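Local atomic coordinates of stress-induced protein 1 (Caenorhabditis elegans, PDB entry 4YE0), a protein that probably binds unfolded proteins as a molecular chaperone of the small heat shock protein family, with an activity regulated by pH-dependent conformational changes. Residues P62-L67 / P85-N90; L17-F22 / R53-Q58; H34-E39 / R57-P62; A10-V15 / T81-K86. All blocks are in the same frame, centred on the assembly; numbering follows the deposited sequence.

The four contacts lie in the alpha-crystallin domain, a sandwich of two antiparallel beta sheets. From the N terminus, residues 10-15 enter first. They pair with residues 81-86, so interaction 4 closes the longest loop and ties two inner strands of one sheet. Nested inside it is interaction 2, where residues 17-22 meet residues 53-58 of the other sheet. Interaction 3 is also nested in interaction 4. It joins residues 34-39 and 57-62 within the hairpin of strands 35-45 and 49-60, and shares Arg57 and Gln58 with interaction 2. Interaction 1 follows in series from Pro62. Its residues 62-67 meet residues 85-90, which share Pro85 and Lys86 with interaction 4.

Interaction 1 of 4, residues P62-L67 / P85-N90; sequences PKDVDL and PKTGSN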
# COMPACT_ATOMS: atom_id res chain seq x y z
N PRO A 62 -9.43 -19.91 -13.17
CA PRO A 62 -9.99 -20.73 -14.23
C PRO A 62 -10.86 -21.87 -13.69
O PRO A 62 -10.67 -22.31 -12.55
CB PRO A 62 -8.76 -21.30 -14.93
CG PRO A 62 -7.68 -20.30 -14.69
CD PRO A 62 -8.00 -19.61 -13.39
N LYS A 63 -11.79 -22.33 -14.52
CA LYS A 63 -12.69 -23.44 -14.17
C LYS A 63 -11.85 -24.69 -13.91
O LYS A 63 -12.18 -25.53 -13.06
CB LYS A 63 -13.67 -23.71 -15.32
CG LYS A 63 -14.41 -22.48 -15.85
CD LYS A 63 -15.05 -22.73 -17.21
CE LYS A 63 -16.24 -23.68 -17.11
NZ LYS A 63 -16.99 -23.77 -18.39
N ASP A 64 -10.76 -24.78 -14.66
CA ASP A 64 -9.75 -25.83 -14.61
C ASP A 64 -9.07 -26.10 -13.24
O ASP A 64 -8.57 -27.20 -13.00
CB ASP A 64 -8.65 -25.45 -15.62
CG ASP A 64 -7.93 -26.63 -16.22
OD1 ASP A 64 -8.20 -27.79 -15.83
OD2 ASP A 64 -7.07 -26.40 -17.10
N VAL A 65 -9.05 -25.10 -12.36
CA VAL A 65 -8.23 -25.19 -11.14
C VAL A 65 -8.81 -26.16 -10.11
O VAL A 65 -10.01 -26.17 -9.85
CB VAL A 65 -8.02 -23.80 -10.50
CG1 VAL A 65 -7.19 -23.91 -9.22
CG2 VAL A 65 -7.33 -22.86 -11.48
N ASP A 66 -7.94 -26.98 -9.53
CA ASP A 66 -8.32 -27.89 -8.46
C ASP A 66 -8.30 -27.12 -7.14
O ASP A 66 -7.26 -26.98 -6.50
CB ASP A 66 -7.37 -29.09 -8.42
CG ASP A 66 -7.70 -30.07 -7.31
OD1 ASP A 66 -8.82 -30.03 -6.76
OD2 ASP A 66 -6.82 -30.90 -6.98
N LEU A 67 -9.47 -26.64 -6.73
CA LEU A 67 -9.60 -25.73 -5.58
C LEU A 67 -9.32 -26.41 -4.24
O LEU A 67 -9.01 -25.74 -3.26
CB LEU A 67 -10.99 -25.09 -5.55
CG LEU A 67 -11.45 -24.34 -6.81
CD1 LEU A 67 -12.83 -23.75 -6.60
CD2 LEU A 67 -10.48 -23.24 -7.20
N PRO A 85 -2.80 -27.31 -8.60
CA PRO A 85 -2.84 -28.09 -9.84
C PRO A 85 -4.17 -27.93 -10.58
O PRO A 85 -5.16 -27.48 -9.98
CB PRO A 85 -2.67 -29.54 -9.36
CG PRO A 85 -3.10 -29.53 -7.93
CD PRO A 85 -2.79 -28.17 -7.40
N LYS A 86 -4.19 -28.28 -11.86
CA LYS A 86 -5.43 -28.30 -12.62
C LYS A 86 -6.16 -29.62 -12.38
O LYS A 86 -5.56 -30.59 -11.91
CB LYS A 86 -5.15 -28.11 -14.11
CG LYS A 86 -4.43 -26.80 -14.45
CD LYS A 86 -5.14 -25.59 -13.86
CE LYS A 86 -4.62 -24.28 -14.43
NZ LYS A 86 -5.12 -24.02 -15.82
N THR A 87 -7.45 -29.65 -12.70
CA THR A 87 -8.29 -30.81 -12.43
C THR A 87 -7.88 -32.05 -13.24
O THR A 87 -7.91 -33.16 -12.71
CB THR A 87 -9.79 -30.51 -12.69
OG1 THR A 87 -9.93 -29.75 -13.90
CG2 THR A 87 -10.38 -29.72 -11.53
N GLY A 88 -7.50 -31.86 -14.50
CA GLY A 88 -7.14 -32.98 -15.37
C GLY A 88 -5.66 -33.11 -15.66
O GLY A 88 -5.28 -33.51 -16.77
N SER A 89 -4.82 -32.80 -14.68
CA SER A 89 -3.37 -32.77 -14.88
C SER A 89 -2.73 -34.16 -14.86
O SER A 89 -1.84 -34.44 -15.67
CB SER A 89 -2.70 -31.86 -13.84
OG SER A 89 -2.91 -32.36 -12.52
N ASN A 90 -3.17 -35.02 -13.95
CA ASN A 90 -2.75 -36.43 -13.96
C ASN A 90 -3.47 -37.15 -15.10
O ASN A 90 -4.68 -37.37 -15.04
CB ASN A 90 -3.05 -37.11 -12.62
CG ASN A 90 -2.53 -38.54 -12.56
OD1 ASN A 90 -3.24 -39.45 -12.13
ND2 ASN A 90 -1.30 -38.75 -13.00
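Asp64 and Thr87 join two type I beta turns, Pro62 to Val65 and Lys86 to Ser89, beside the end of strand 79-85. Thr87 grips Asp64 O twice. The backbone bond, Thr87 N to Asp64 O, is 2.7 Å long. Thr87 OG1 donates to Asp64 O at 3.0 Å, tilted 33° from the carbonyl plane. This hydroxyl is brought there by its place between the backbone N and the carbonyl carbon (chi1 43°). Asp66 N bonds Pro85 O at 2.9 Å. The carboxylate of Asp66 is held by His69. The side chains of Asp64 and Lys86 cross at about a right angle. Lys86 CD packs against Asp64 CG at 3.8 Å, and Lys86 NZ makes a weak salt bridge to Asp64 OD2 at 3.3 Å. The stronger partners of this ammonium are Thr9 and Asn8. An alanine in place of Lys86 would probably leave Asp64 OD2 without its charged mate and open a gap beside the carboxylate. Val65 and Lys86 form a single beta bridge, and Val65 packs on Phe13. Bridge and turns join the loop after strand 49-60 to strand 79-85 at one end of the alpha-crystallin beta sandwich.

Interaction 2 of 4, residues L17-F22 / R53-Q58; sequences LDVAAF and RSFTRQ. With SO4 (sulfate ion), chain C; SO4 (sulfate ion), chain D.
The Phe22 and Phe55 rings form an offset edge-to-face pair, with the edge of Phe55 toward a face of Phe22. Their centroids are 5.4 Å apart and their planes meet at 62°. Phe55 CG lies between its backbone N and carbonyl carbon (chi1 88°), and from there the ring brings CD1 within 3.6 Å of Phe22 CE1. At the rim of Phe22, in its plane, lie Arg53 O and Ser54 N. Its other face looks to Arg53 CZ, 5.8 Å from the Phe22 centroid and at most weakly attractive. Val19 CG2 touches Phe55 CZ at 4.0 Å. Arg53 NH2 donates to Ala21 O at 3.1 Å, in line with that carbonyl but with the N-H bent, and Arg53 NE adds a weak bond. Arg53 NH1 bonds O3 of a sulfate at 3.0 Å; His42 and Ser51 also hold this ion. Arg57 NH2 bonds O1 of a second sulfate at 2.8 Å. Ser51 and Arg53 of the second subunit, whose strand pairs antiparallel with residues 53-58, bind it too. Arg57 NH1 bonds Gly1 O, probably left from the construct. The sulfates, probably from the crystallisation liquor, suggest a positive, anion-attracting surface near the dimer interface.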
# COMPACT_ATOMS: atom_id res chain seq x y z
N LEU A 17 2.51 -12.36 -5.54
CA LEU A 17 2.24 -10.98 -5.12
C LEU A 17 3.39 -10.43 -4.29
O LEU A 17 4.06 -11.16 -3.56
CB LEU A 17 0.98 -10.90 -4.25
CG LEU A 17 -0.35 -11.49 -4.74
CD1 LEU A 17 -0.68 -10.97 -6.13
CD2 LEU A 17 -0.32 -13.01 -4.70
N ASP A 18 3.59 -9.11 -4.39
CA ASP A 18 4.51 -8.39 -3.52
C ASP A 18 3.74 -8.00 -2.26
O ASP A 18 2.83 -7.17 -2.30
CB ASP A 18 5.06 -7.14 -4.23
CG ASP A 18 6.17 -6.46 -3.44
OD1 ASP A 18 6.86 -5.59 -4.02
OD2 ASP A 18 6.36 -6.77 -2.24
N VAL A 19 4.13 -8.60 -1.15
CA VAL A 19 3.36 -8.56 0.09
C VAL A 19 4.23 -8.10 1.27
O VAL A 19 3.83 -8.18 2.44
CB VAL A 19 2.68 -9.95 0.25
CG1 VAL A 19 2.76 -10.52 1.65
CG2 VAL A 19 1.24 -9.90 -0.26
N ALA A 20 5.41 -7.55 0.96
CA ALA A 20 6.43 -7.24 1.96
C ALA A 20 6.08 -6.08 2.89
O ALA A 20 6.61 -5.99 3.99
CB ALA A 20 7.76 -6.96 1.26
N ALA A 21 5.18 -5.20 2.46
CA ALA A 21 4.78 -4.05 3.27
C ALA A 21 3.90 -4.44 4.46
O ALA A 21 3.55 -3.58 5.27
CB ALA A 21 4.07 -3.02 2.41
N PHE A 22 3.52 -5.71 4.54
CA PHE A 22 2.61 -6.19 5.58
C PHE A 22 3.21 -7.35 6.33
O PHE A 22 3.98 -8.13 5.78
CB PHE A 22 1.29 -6.62 4.95
CG PHE A 22 0.58 -5.52 4.23
CD1 PHE A 22 0.94 -5.18 2.94
CD2 PHE A 22 -0.41 -4.78 4.87
CE1 PHE A 22 0.31 -4.14 2.28
CE2 PHE A 22 -1.04 -3.74 4.22
CZ PHE A 22 -0.69 -3.42 2.93
N ARG A 53 -2.29 1.37 6.08
CA ARG A 53 -2.05 0.84 4.74
C ARG A 53 -3.04 -0.28 4.48
O ARG A 53 -3.46 -0.97 5.40
CB ARG A 53 -0.66 0.24 4.63
CG ARG A 53 0.47 1.22 4.45
CD ARG A 53 1.74 0.50 4.02
NE ARG A 53 2.23 -0.45 5.02
CZ ARG A 53 2.88 -0.10 6.14
NH1 ARG A 53 3.09 1.17 6.43
NH2 ARG A 53 3.30 -1.04 6.98
N SER A 54 -3.36 -0.47 3.21
CA SER A 54 -4.37 -1.43 2.81
C SER A 54 -4.20 -1.81 1.36
O SER A 54 -3.73 -1.00 0.55
CB SER A 54 -5.77 -0.84 2.99
OG SER A 54 -6.17 -0.86 4.34
N PHE A 55 -4.57 -3.04 1.04
CA PHE A 55 -4.78 -3.42 -0.35
C PHE A 55 -5.75 -4.59 -0.42
O PHE A 55 -5.89 -5.36 0.53
CB PHE A 55 -3.45 -3.74 -1.06
CG PHE A 55 -3.00 -5.17 -0.92
CD1 PHE A 55 -2.15 -5.54 0.11
CD2 PHE A 55 -3.41 -6.14 -1.83
CE1 PHE A 55 -1.73 -6.86 0.24
CE2 PHE A 55 -2.99 -7.45 -1.70
CZ PHE A 55 -2.15 -7.81 -0.67
N THR A 56 -6.43 -4.69 -1.56
CA THR A 56 -7.30 -5.81 -1.85
C THR A 56 -7.06 -6.19 -3.31
O THR A 56 -7.20 -5.35 -4.20
CB THR A 56 -8.77 -5.45 -1.62
OG1 THR A 56 -8.93 -4.90 -0.31
CG2 THR A 56 -9.66 -6.69 -1.75
N ARG A 57 -6.69 -7.44 -3.54
CA ARG A 57 -6.48 -7.96 -4.88
C ARG A 57 -7.44 -9.12 -5.06
O ARG A 57 -7.52 -10.00 -4.21
CB ARG A 57 -5.04 -8.43 -5.05
CG ARG A 57 -4.73 -9.04 -6.41
CD ARG A 57 -4.46 -8.00 -7.49
NE ARG A 57 -3.35 -7.12 -7.15
CZ ARG A 57 -2.89 -6.15 -7.94
NH1 ARG A 57 -1.88 -5.39 -7.54
NH2 ARG A 57 -3.44 -5.93 -9.13
N GLN A 58 -8.16 -9.11 -6.17
CA GLN A 58 -9.15 -10.14 -6.43
C GLN A 58 -9.07 -10.60 -7.87
O GLN A 58 -8.89 -9.79 -8.78
CB GLN A 58 -10.54 -9.62 -6.10
CG GLN A 58 -11.65 -10.62 -6.29
CD GLN A 58 -12.99 -10.08 -5.82
OE1 GLN A 58 -13.21 -9.92 -4.62
NE2 GLN A 58 -13.87 -9.78 -6.77
S SO4 C . 4.34 2.18 9.62
O1 SO4 C . 4.71 1.01 10.46
O2 SO4 C . 2.90 2.11 9.30
O3 SO4 C . 5.13 2.18 8.37
O4 SO4 C . 4.61 3.43 10.37
S SO4 D . -2.75 -2.29 -10.14
O1 SO4 D . -2.88 -3.67 -10.67
O2 SO4 D . -3.10 -1.32 -11.20
O3 SO4 D . -1.35 -2.06 -9.70
O4 SO4 D . -3.67 -2.10 -9.00

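Interaction 3 of 4, residues H34-E39 / R57-P62; sequences HVLTIE and RQFTLP. With SO4 (sulfate ion), chain D.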
# COMPACT_ATOMS: atom_id res chain seq x y z
N HIS A 34 -15.00 -19.55 -7.33
CA HIS A 34 -13.72 -19.46 -8.05
C HIS A 34 -13.02 -18.12 -7.83
O HIS A 34 -11.99 -17.85 -8.45
CB HIS A 34 -13.94 -19.69 -9.55
CG HIS A 34 -13.96 -21.13 -9.94
ND1 HIS A 34 -12.84 -21.79 -10.43
CD2 HIS A 34 -14.95 -22.05 -9.93
CE1 HIS A 34 -13.15 -23.04 -10.69
NE2 HIS A 34 -14.43 -23.23 -10.40
N VAL A 35 -13.59 -17.28 -6.97
CA VAL A 35 -13.05 -15.94 -6.76
C VAL A 35 -12.06 -15.92 -5.58
O VAL A 35 -12.41 -16.23 -4.44
CB VAL A 35 -14.18 -14.90 -6.57
CG1 VAL A 35 -13.60 -13.51 -6.29
CG2 VAL A 35 -15.06 -14.87 -7.82
N LEU A 36 -10.83 -15.54 -5.89
CA LEU A 36 -9.75 -15.49 -4.92
C LEU A 36 -9.47 -14.03 -4.54
O LEU A 36 -9.22 -13.19 -5.40
CB LEU A 36 -8.50 -16.12 -5.54
CG LEU A 36 -7.36 -16.46 -4.58
CD1 LEU A 36 -7.79 -17.55 -3.62
CD2 LEU A 36 -6.13 -16.88 -5.36
N THR A 37 -9.52 -13.76 -3.24
CA THR A 37 -9.34 -12.43 -2.68
C THR A 37 -8.15 -12.41 -1.72
O THR A 37 -8.13 -13.17 -0.76
CB THR A 37 -10.60 -12.00 -1.92
OG1 THR A 37 -11.73 -12.05 -2.80
CG2 THR A 37 -10.46 -10.59 -1.36
N ILE A 38 -7.18 -11.54 -1.99
CA ILE A 38 -6.05 -11.32 -1.09
C ILE A 38 -6.13 -9.91 -0.52
O ILE A 38 -6.19 -8.94 -1.28
CB ILE A 38 -4.70 -11.49 -1.79
CG1 ILE A 38 -4.61 -12.87 -2.47
CG2 ILE A 38 -3.56 -11.30 -0.80
CD1 ILE A 38 -5.06 -12.87 -3.92
N GLU A 39 -6.09 -9.81 0.80
CA GLU A 39 -6.23 -8.54 1.50
C GLU A 39 -5.10 -8.33 2.50
O GLU A 39 -4.67 -9.26 3.17
CB GLU A 39 -7.56 -8.49 2.26
CG GLU A 39 -8.75 -8.16 1.39
CD GLU A 39 -10.04 -8.05 2.18
OE1 GLU A 39 -10.03 -7.45 3.28
OE2 GLU A 39 -11.08 -8.55 1.69
N ARG A 57 -6.69 -7.44 -3.54
CA ARG A 57 -6.48 -7.96 -4.88
C ARG A 57 -7.44 -9.12 -5.06
O ARG A 57 -7.52 -10.00 -4.21
CB ARG A 57 -5.04 -8.43 -5.05
CG ARG A 57 -4.73 -9.04 -6.41
CD ARG A 57 -4.46 -8.00 -7.49
NE ARG A 57 -3.35 -7.12 -7.15
CZ ARG A 57 -2.89 -6.15 -7.94
NH1 ARG A 57 -1.88 -5.39 -7.54
NH2 ARG A 57 -3.44 -5.93 -9.13
N GLN A 58 -8.16 -9.11 -6.17
CA GLN A 58 -9.15 -10.14 -6.43
C GLN A 58 -9.07 -10.60 -7.87
O GLN A 58 -8.89 -9.79 -8.78
CB GLN A 58 -10.54 -9.62 -6.10
CG GLN A 58 -11.65 -10.62 -6.29
CD GLN A 58 -12.99 -10.08 -5.82
OE1 GLN A 58 -13.21 -9.92 -4.62
NE2 GLN A 58 -13.87 -9.78 -6.77
N PHE A 59 -9.18 -11.91 -8.08
CA PHE A 59 -9.31 -12.45 -9.43
C PHE A 59 -10.07 -13.77 -9.44
O PHE A 59 -10.24 -14.42 -8.40
CB PHE A 59 -7.95 -12.61 -10.11
CG PHE A 59 -6.85 -13.01 -9.18
CD1 PHE A 59 -6.60 -14.35 -8.92
CD2 PHE A 59 -6.05 -12.05 -8.57
CE1 PHE A 59 -5.58 -14.72 -8.06
CE2 PHE A 59 -5.03 -12.41 -7.71
CZ PHE A 59 -4.80 -13.75 -7.46
N THR A 60 -10.54 -14.13 -10.62
CA THR A 60 -11.33 -15.34 -10.81
C THR A 60 -10.41 -16.41 -11.36
O THR A 60 -9.79 -16.23 -12.40
CB THR A 60 -12.49 -15.10 -11.78
OG1 THR A 60 -13.31 -14.02 -11.30
CG2 THR A 60 -13.35 -16.35 -11.93
N LEU A 61 -10.30 -17.52 -10.62
CA LEU A 61 -9.54 -18.68 -11.06
C LEU A 61 -10.22 -19.33 -12.25
O LEU A 61 -11.45 -19.30 -12.35
CB LEU A 61 -9.44 -19.71 -9.92
CG LEU A 61 -8.35 -19.57 -8.84
CD1 LEU A 61 -7.60 -18.25 -8.88
CD2 LEU A 61 -8.95 -19.81 -7.47
N PRO A 62 -9.43 -19.91 -13.17
CA PRO A 62 -9.99 -20.73 -14.23
C PRO A 62 -10.86 -21.87 -13.69
O PRO A 62 -10.67 -22.31 -12.55
CB PRO A 62 -8.76 -21.30 -14.93
CG PRO A 62 -7.68 -20.30 -14.69
CD PRO A 62 -8.00 -19.61 -13.39
S SO4 D . -2.75 -2.29 -10.14
O1 SO4 D . -2.88 -3.67 -10.67
O2 SO4 D . -3.10 -1.32 -11.20
O3 SO4 D . -1.35 -2.06 -9.70
O4 SO4 D . -3.67 -2.10 -9.00
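Leu36 and Phe59 lie side by side and point the same way, with Leu36 CD2 on Phe59 CE1 at 3.5 Å. Phe59 CG sits between its own backbone N and carbonyl carbon (chi1 36°), and the ring then meets Leu36 and Ile38 across the pair. Leu36 O comes over one face of this ring. Ile38 CD1 reaches Phe59 CZ at 3.7 Å, approaching obliquely. Leu61 CD1 adds a looser contact to Leu36 CD2 at 4.1 Å. These side chains face the other sheet of the sandwich. Leu36 and Ile38 pack on Ile82, Phe59 on Val15, and Leu61 on Phe13. The backbones behind them belong to the beta hairpin of strands 35-45 and 49-60, whose two segments run antiparallel at 167°. Leu36 with Phe59 and Ile38 with Arg57 are hydrogen-bonded pairs. Leu36 N bonds Phe59 O at 2.8 Å, and Phe59 N returns the bond to Leu36 O. Ile38 and Arg57 exchange bonds in the same way. The non-hydrogen-bonded pairs, Val35 with Thr60 and Thr37 with Gln58, put their side chains on the opposite face. There Val35 CG1 rests on the extended Gln58 chain, 3.5 Å from Gln58 CG. Gln58 also packs on Phe50 of the second subunit. Farther along, Thr37 OG1 lies 3.2 Å from Gln58 OE1, a weak and unsettled hydrogen bond. Where strand 35-45 begins and strand 49-60 ends, Leu61 N donates to His34 O at 2.8 Å, and the imidazole atom His34 ND1 stands 3.1 Å from Pro62 O.

Interaction 4 of 4, residues A10-V15 / T81-K86; sequences AQKFCV and TIDAPK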
# COMPACT_ATOMS: atom_id res chain seq x y z
N ALA A 10 -1.82 -26.17 -18.45
CA ALA A 10 -2.61 -27.36 -18.14
C ALA A 10 -2.05 -28.10 -16.92
O ALA A 10 -2.67 -29.05 -16.43
CB ALA A 10 -2.66 -28.29 -19.34
N GLN A 11 -0.89 -27.67 -16.44
CA GLN A 11 -0.22 -28.31 -15.31
C GLN A 11 -0.64 -27.67 -14.00
O GLN A 11 -1.15 -28.34 -13.10
CB GLN A 11 1.30 -28.21 -15.48
CG GLN A 11 2.07 -29.34 -14.80
CD GLN A 11 1.69 -30.71 -15.34
OE1 GLN A 11 1.47 -31.65 -14.58
NE2 GLN A 11 1.59 -30.82 -16.67
N LYS A 12 -0.43 -26.36 -13.89
CA LYS A 12 -0.66 -25.63 -12.65
C LYS A 12 -1.17 -24.22 -12.91
O LYS A 12 -1.09 -23.71 -14.03
CB LYS A 12 0.64 -25.54 -11.84
CG LYS A 12 1.23 -26.88 -11.42
CD LYS A 12 2.29 -26.70 -10.33
CE LYS A 12 1.70 -26.75 -8.93
NZ LYS A 12 1.45 -28.15 -8.47
N PHE A 13 -1.70 -23.62 -11.86
CA PHE A 13 -2.00 -22.20 -11.84
C PHE A 13 -1.12 -21.59 -10.76
O PHE A 13 -0.91 -22.20 -9.71
CB PHE A 13 -3.47 -21.97 -11.50
CG PHE A 13 -3.88 -20.53 -11.52
CD1 PHE A 13 -4.17 -19.89 -12.71
CD2 PHE A 13 -3.98 -19.81 -10.33
CE1 PHE A 13 -4.55 -18.56 -12.73
CE2 PHE A 13 -4.36 -18.48 -10.35
CZ PHE A 13 -4.65 -17.85 -11.55
N CYS A 14 -0.59 -20.40 -11.01
CA CYS A 14 0.27 -19.75 -10.03
C CYS A 14 0.12 -18.24 -10.10
O CYS A 14 0.04 -17.66 -11.18
CB CYS A 14 1.73 -20.14 -10.26
SG CYS A 14 2.72 -20.14 -8.74
N VAL A 15 0.05 -17.62 -8.93
CA VAL A 15 0.07 -16.18 -8.81
C VAL A 15 1.16 -15.82 -7.81
O VAL A 15 1.41 -16.58 -6.87
CB VAL A 15 -1.30 -15.64 -8.35
CG1 VAL A 15 -1.21 -14.18 -7.97
CG2 VAL A 15 -2.34 -15.84 -9.44
N THR A 81 3.19 -16.59 -2.83
CA THR A 81 2.80 -17.36 -4.00
C THR A 81 1.62 -18.26 -3.66
O THR A 81 1.58 -18.92 -2.61
CB THR A 81 3.97 -18.15 -4.64
OG1 THR A 81 3.47 -18.94 -5.73
CG2 THR A 81 4.64 -19.06 -3.64
N ILE A 82 0.63 -18.24 -4.55
CA ILE A 82 -0.54 -19.07 -4.43
C ILE A 82 -0.53 -19.98 -5.64
O ILE A 82 -0.46 -19.50 -6.77
CB ILE A 82 -1.83 -18.22 -4.43
CG1 ILE A 82 -1.81 -17.25 -3.24
CG2 ILE A 82 -3.05 -19.13 -4.38
CD1 ILE A 82 -2.89 -16.19 -3.29
N ASP A 83 -0.58 -21.29 -5.41
CA ASP A 83 -0.58 -22.23 -6.53
C ASP A 83 -1.52 -23.40 -6.31
O ASP A 83 -1.86 -23.75 -5.18
CB ASP A 83 0.85 -22.72 -6.81
CG ASP A 83 1.33 -23.77 -5.83
OD1 ASP A 83 1.88 -24.80 -6.27
OD2 ASP A 83 1.15 -23.58 -4.61
N ALA A 84 -1.95 -24.00 -7.42
CA ALA A 84 -2.82 -25.17 -7.40
C ALA A 84 -2.65 -25.98 -8.69
O ALA A 84 -2.37 -25.41 -9.74
CB ALA A 84 -4.27 -24.73 -7.24
N PRO A 85 -2.80 -27.31 -8.60
CA PRO A 85 -2.84 -28.09 -9.84
C PRO A 85 -4.17 -27.93 -10.58
O PRO A 85 -5.16 -27.48 -9.98
CB PRO A 85 -2.67 -29.54 -9.36
CG PRO A 85 -3.10 -29.53 -7.93
CD PRO A 85 -2.79 -28.17 -7.40
N LYS A 86 -4.19 -28.28 -11.86
CA LYS A 86 -5.43 -28.30 -12.62
C LYS A 86 -6.16 -29.62 -12.38
O LYS A 86 -5.56 -30.59 -11.91
CB LYS A 86 -5.15 -28.11 -14.11
CG LYS A 86 -4.43 -26.80 -14.45
CD LYS A 86 -5.14 -25.59 -13.86
CE LYS A 86 -4.62 -24.28 -14.43
NZ LYS A 86 -5.12 -24.02 -15.82
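Phe13 and Ala84 face each other as a hydrogen-bonded antiparallel pair. Phe13 N donates to Ala84 O at 2.9 Å, and Ala84 N donates back to Phe13 O at 3.1 Å. Val15 and Ile82 repeat the pattern, with Val15 N to Ile82 O at 2.9 Å and Ile82 N to Val15 O at 3.0 Å. Val15 O takes a second, weak bond from Thr81 OG1, which lies anti to its own backbone N (chi1 176°). On the outer edges, Cys14 bonds Glu7, Thr81 bonds Val73 and Asp83 bonds His71, all through the backbone. Past the strand end, Lys86 N makes a longer bond to Gln11 O at 3.3 Å. Lys86 CE passes 3.9 Å from Phe13 CB. Its ammonium goes on to bond Thr9 O and Asn8 OD1. A glutamate in place of Lys86 would probably leave Thr9 O and Asn8 OD1 without this donor and bring a like charge toward Asp64. Lys12 and Asp83 lie side by side, pointing the same way. Lys12 NZ stays 4.0 Å from Asp83 OD1, so the charges are near but form no salt bridge. Cys14 SG rests against Asp83 CB at 3.7 Å. Strands 12-18 and 79-85 are the middle pair of a four-stranded sheet. Strand 6-8 flanks the first and strand 71-74 the second. Phe13, Val15 and Ile82 face the hairpin of the other sheet, where Ile82 packs on Leu36 and Ile38.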